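Local coordinates for hypothetical protein (Bacteroides ovatus, PDB 4EPS), which is probably a component of the fimbrium tip, part of the surface filaments that mediate cell adhesion and biofilm formation, at residues P288-C298 with L451-D460. Residues are numbered along the deposited sequence; the frame is centred on the assembly and turned at random.
Sequences PAKDNCIGIVC and LNTKLIKVSD. With GOL (glycerol), chain M.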
# COMPACT_ATOMS: atom_id res chain seq x y z
N PRO A 288 6.35 -12.90 15.67
CA PRO A 288 5.90 -11.65 16.27
C PRO A 288 6.47 -11.44 17.67
O PRO A 288 6.62 -12.41 18.41
CB PRO A 288 4.37 -11.82 16.34
CG PRO A 288 4.14 -13.26 16.35
CD PRO A 288 5.22 -13.83 15.47
N ALA A 289 6.76 -10.19 18.02
CA ALA A 289 7.21 -9.83 19.36
C ALA A 289 6.07 -10.02 20.35
O ALA A 289 4.96 -9.54 20.10
CB ALA A 289 7.71 -8.39 19.40
N LYS A 290 6.34 -10.72 21.45
CA LYS A 290 5.36 -10.94 22.53
C LYS A 290 5.30 -9.71 23.40
O LYS A 290 4.23 -9.35 23.88
CB LYS A 290 5.75 -12.18 23.35
CG LYS A 290 4.75 -12.57 24.45
CD LYS A 290 5.19 -13.86 25.10
CE LYS A 290 4.29 -14.29 26.22
NZ LYS A 290 4.61 -15.68 26.65
N ASP A 291 6.46 -9.05 23.63
CA ASP A 291 6.56 -7.85 24.46
C ASP A 291 5.62 -6.76 24.02
O ASP A 291 5.63 -6.37 22.84
CB ASP A 291 8.00 -7.27 24.51
CG ASP A 291 8.99 -8.05 25.37
OD1 ASP A 291 8.56 -9.02 26.04
OD2 ASP A 291 10.19 -7.69 25.36
N ASN A 292 4.82 -6.25 24.98
CA ASN A 292 3.85 -5.18 24.79
C ASN A 292 2.73 -5.53 23.79
O ASN A 292 1.96 -4.64 23.44
CB ASN A 292 4.53 -3.87 24.38
CG ASN A 292 5.44 -3.32 25.47
OD1 ASN A 292 6.63 -3.11 25.26
ND2 ASN A 292 4.91 -3.17 26.67
N CYS A 293 2.60 -6.81 23.37
CA CYS A 293 1.47 -7.19 22.51
C CYS A 293 0.24 -7.28 23.42
O CYS A 293 0.32 -7.93 24.48
CB CYS A 293 1.71 -8.51 21.76
SG CYS A 293 0.37 -8.93 20.60
N ILE A 294 -0.84 -6.57 23.08
CA ILE A 294 -2.02 -6.56 23.98
C ILE A 294 -3.24 -7.24 23.35
O ILE A 294 -4.22 -7.51 24.05
CB ILE A 294 -2.37 -5.12 24.45
CG1 ILE A 294 -2.79 -4.22 23.26
CG2 ILE A 294 -1.18 -4.50 25.27
CD1 ILE A 294 -3.43 -2.86 23.67
N GLY A 295 -3.18 -7.48 22.04
CA GLY A 295 -4.34 -8.11 21.40
C GLY A 295 -4.14 -8.36 19.92
O GLY A 295 -3.04 -8.17 19.38
N ILE A 296 -5.20 -8.86 19.28
CA ILE A 296 -5.25 -9.16 17.84
C ILE A 296 -6.39 -8.35 17.21
O ILE A 296 -7.50 -8.33 17.74
CB ILE A 296 -5.50 -10.71 17.63
CG1 ILE A 296 -4.40 -11.60 18.33
CG2 ILE A 296 -5.63 -11.06 16.14
CD1 ILE A 296 -3.01 -11.35 17.98
N VAL A 297 -6.14 -7.78 16.05
CA VAL A 297 -7.20 -7.07 15.32
C VAL A 297 -8.24 -8.11 14.93
O VAL A 297 -7.90 -9.10 14.26
CB VAL A 297 -6.62 -6.35 14.07
CG1 VAL A 297 -7.74 -5.75 13.21
CG2 VAL A 297 -5.62 -5.26 14.50
N CYS A 298 -9.51 -7.91 15.36
CA CYS A 298 -10.53 -8.93 15.10
C CYS A 298 -11.64 -8.44 14.16
O CYS A 298 -12.47 -9.25 13.72
CB CYS A 298 -11.10 -9.43 16.43
SG CYS A 298 -11.96 -8.14 17.38
N LEU A 451 -7.89 -16.02 14.00
CA LEU A 451 -7.58 -15.52 15.33
C LEU A 451 -6.68 -16.47 16.13
O LEU A 451 -5.64 -16.03 16.61
CB LEU A 451 -8.87 -15.20 16.11
CG LEU A 451 -9.87 -14.20 15.43
CD1 LEU A 451 -11.12 -14.00 16.31
CD2 LEU A 451 -9.20 -12.82 15.18
N ASN A 452 -7.07 -17.74 16.29
CA ASN A 452 -6.29 -18.67 17.15
C ASN A 452 -4.87 -18.90 16.62
O ASN A 452 -3.95 -19.03 17.42
CB ASN A 452 -7.03 -20.01 17.30
CG ASN A 452 -8.13 -19.90 18.33
OD1 ASN A 452 -8.20 -18.93 19.09
ND2 ASN A 452 -8.97 -20.91 18.44
N THR A 453 -4.70 -18.89 15.30
CA THR A 453 -3.35 -19.04 14.69
C THR A 453 -2.40 -17.88 15.07
O THR A 453 -1.17 -18.03 15.01
CB THR A 453 -3.45 -19.17 13.17
OG1 THR A 453 -4.16 -18.03 12.66
CG2 THR A 453 -4.12 -20.50 12.74
N LYS A 454 -2.97 -16.72 15.47
CA LYS A 454 -2.16 -15.57 15.91
C LYS A 454 -1.99 -15.60 17.41
O LYS A 454 -0.89 -15.40 17.91
CB LYS A 454 -2.81 -14.21 15.49
CG LYS A 454 -3.30 -14.16 14.07
CD LYS A 454 -2.18 -14.35 13.01
CE LYS A 454 -2.76 -14.19 11.62
NZ LYS A 454 -3.81 -15.22 11.34
N LEU A 455 -3.09 -15.85 18.13
CA LEU A 455 -3.04 -15.90 19.59
C LEU A 455 -1.94 -16.85 20.09
O LEU A 455 -1.20 -16.49 20.99
CB LEU A 455 -4.39 -16.33 20.16
CG LEU A 455 -5.52 -15.32 20.05
CD1 LEU A 455 -6.86 -15.94 20.55
CD2 LEU A 455 -5.22 -14.07 20.87
N ILE A 456 -1.84 -18.03 19.48
CA ILE A 456 -0.86 -19.05 19.92
C ILE A 456 0.61 -18.60 19.74
O ILE A 456 1.49 -19.15 20.38
CB ILE A 456 -1.15 -20.42 19.21
CG1 ILE A 456 -0.50 -21.64 19.95
CG2 ILE A 456 -0.79 -20.40 17.74
CD1 ILE A 456 -1.10 -21.96 21.37
N LYS A 457 0.87 -17.58 18.90
CA LYS A 457 2.24 -17.07 18.68
C LYS A 457 2.65 -16.05 19.73
O LYS A 457 3.84 -15.79 19.88
CB LYS A 457 2.36 -16.45 17.28
CG LYS A 457 2.13 -17.47 16.16
CD LYS A 457 2.71 -16.98 14.85
CE LYS A 457 2.35 -17.90 13.72
NZ LYS A 457 2.60 -17.25 12.40
N VAL A 458 1.68 -15.42 20.43
CA VAL A 458 1.99 -14.34 21.40
C VAL A 458 1.41 -14.58 22.80
O VAL A 458 1.56 -13.72 23.69
CB VAL A 458 1.53 -12.95 20.90
CG1 VAL A 458 2.42 -12.45 19.75
CG2 VAL A 458 0.05 -12.95 20.50
N SER A 459 0.74 -15.70 22.98
CA SER A 459 0.08 -16.06 24.24
C SER A 459 0.08 -17.57 24.40
O SER A 459 0.23 -18.29 23.39
CB SER A 459 -1.36 -15.52 24.23
OG SER A 459 -2.17 -15.95 25.31
N ASP A 460 -0.16 -18.05 25.63
CA ASP A 460 -0.26 -19.49 25.87
C ASP A 460 -1.73 -19.93 25.82
O ASP A 460 -2.01 -21.11 25.94
CB ASP A 460 0.42 -19.86 27.21
CG ASP A 460 1.94 -19.66 27.17
OD1 ASP A 460 2.56 -20.00 26.12
OD2 ASP A 460 2.49 -19.15 28.16
C1 GOL M . 3.56 -18.07 23.56
O1 GOL M . 3.37 -17.24 24.69
C2 GOL M . 4.76 -17.63 22.75
O2 GOL M . 5.93 -17.66 23.57
C3 GOL M . 4.97 -18.47 21.51
O3 GOL M . 5.36 -19.80 21.84
O HOH W 1 5.95 -14.11 20.52
O HOH W 2 2.69 -15.89 28.72
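Ile296 lies against helix 446-458 through three carbons. Ile296 CG1 meets Leu455 CD2 at 3.6 Å, and Ile296 CD1 lies 3.8 Å from Lys454 CB. CG2 touches Leu451 CD2, the side chains running in opposite senses. CG1 is anti to the carbonyl carbon (chi1 -57°), leaving CG2 for Leu451. Cut back to an alanine, the side chain would probably leave a gap before Leu455 and Lys454 CB and rob Leu451 of its CG2 contact.

Val458 sits between the Pro288 ring and Cys293, at the strand's start. Val458 CG1 touches Pro288 CG, and Val458 CG2 faces Cys293 SG at 4.0 Å. One water donates to Pro288 O and Lys457 O, 2.8 Å from each. The extended Lys290 chain passes Val458 O, and Lys290 NZ gives a 2.8 Å hydrogen bond to O1 of a glycerol, probably from crystallisation. That O1 bonds weakly to Asp460 OD1. Lys290 NZ and Asp460 OD2, 4.3 Å apart, form no salt bridge.

Strand 293-298 and helix 451-458 run nearly antiparallel (169°). Tyr273 of the adjoining strand touches Pro288, Ile296 and Lys457. The helix thus packs on the antiparallel sheet mainly through apolar contacts; polar links at the edge run through water and glycerol.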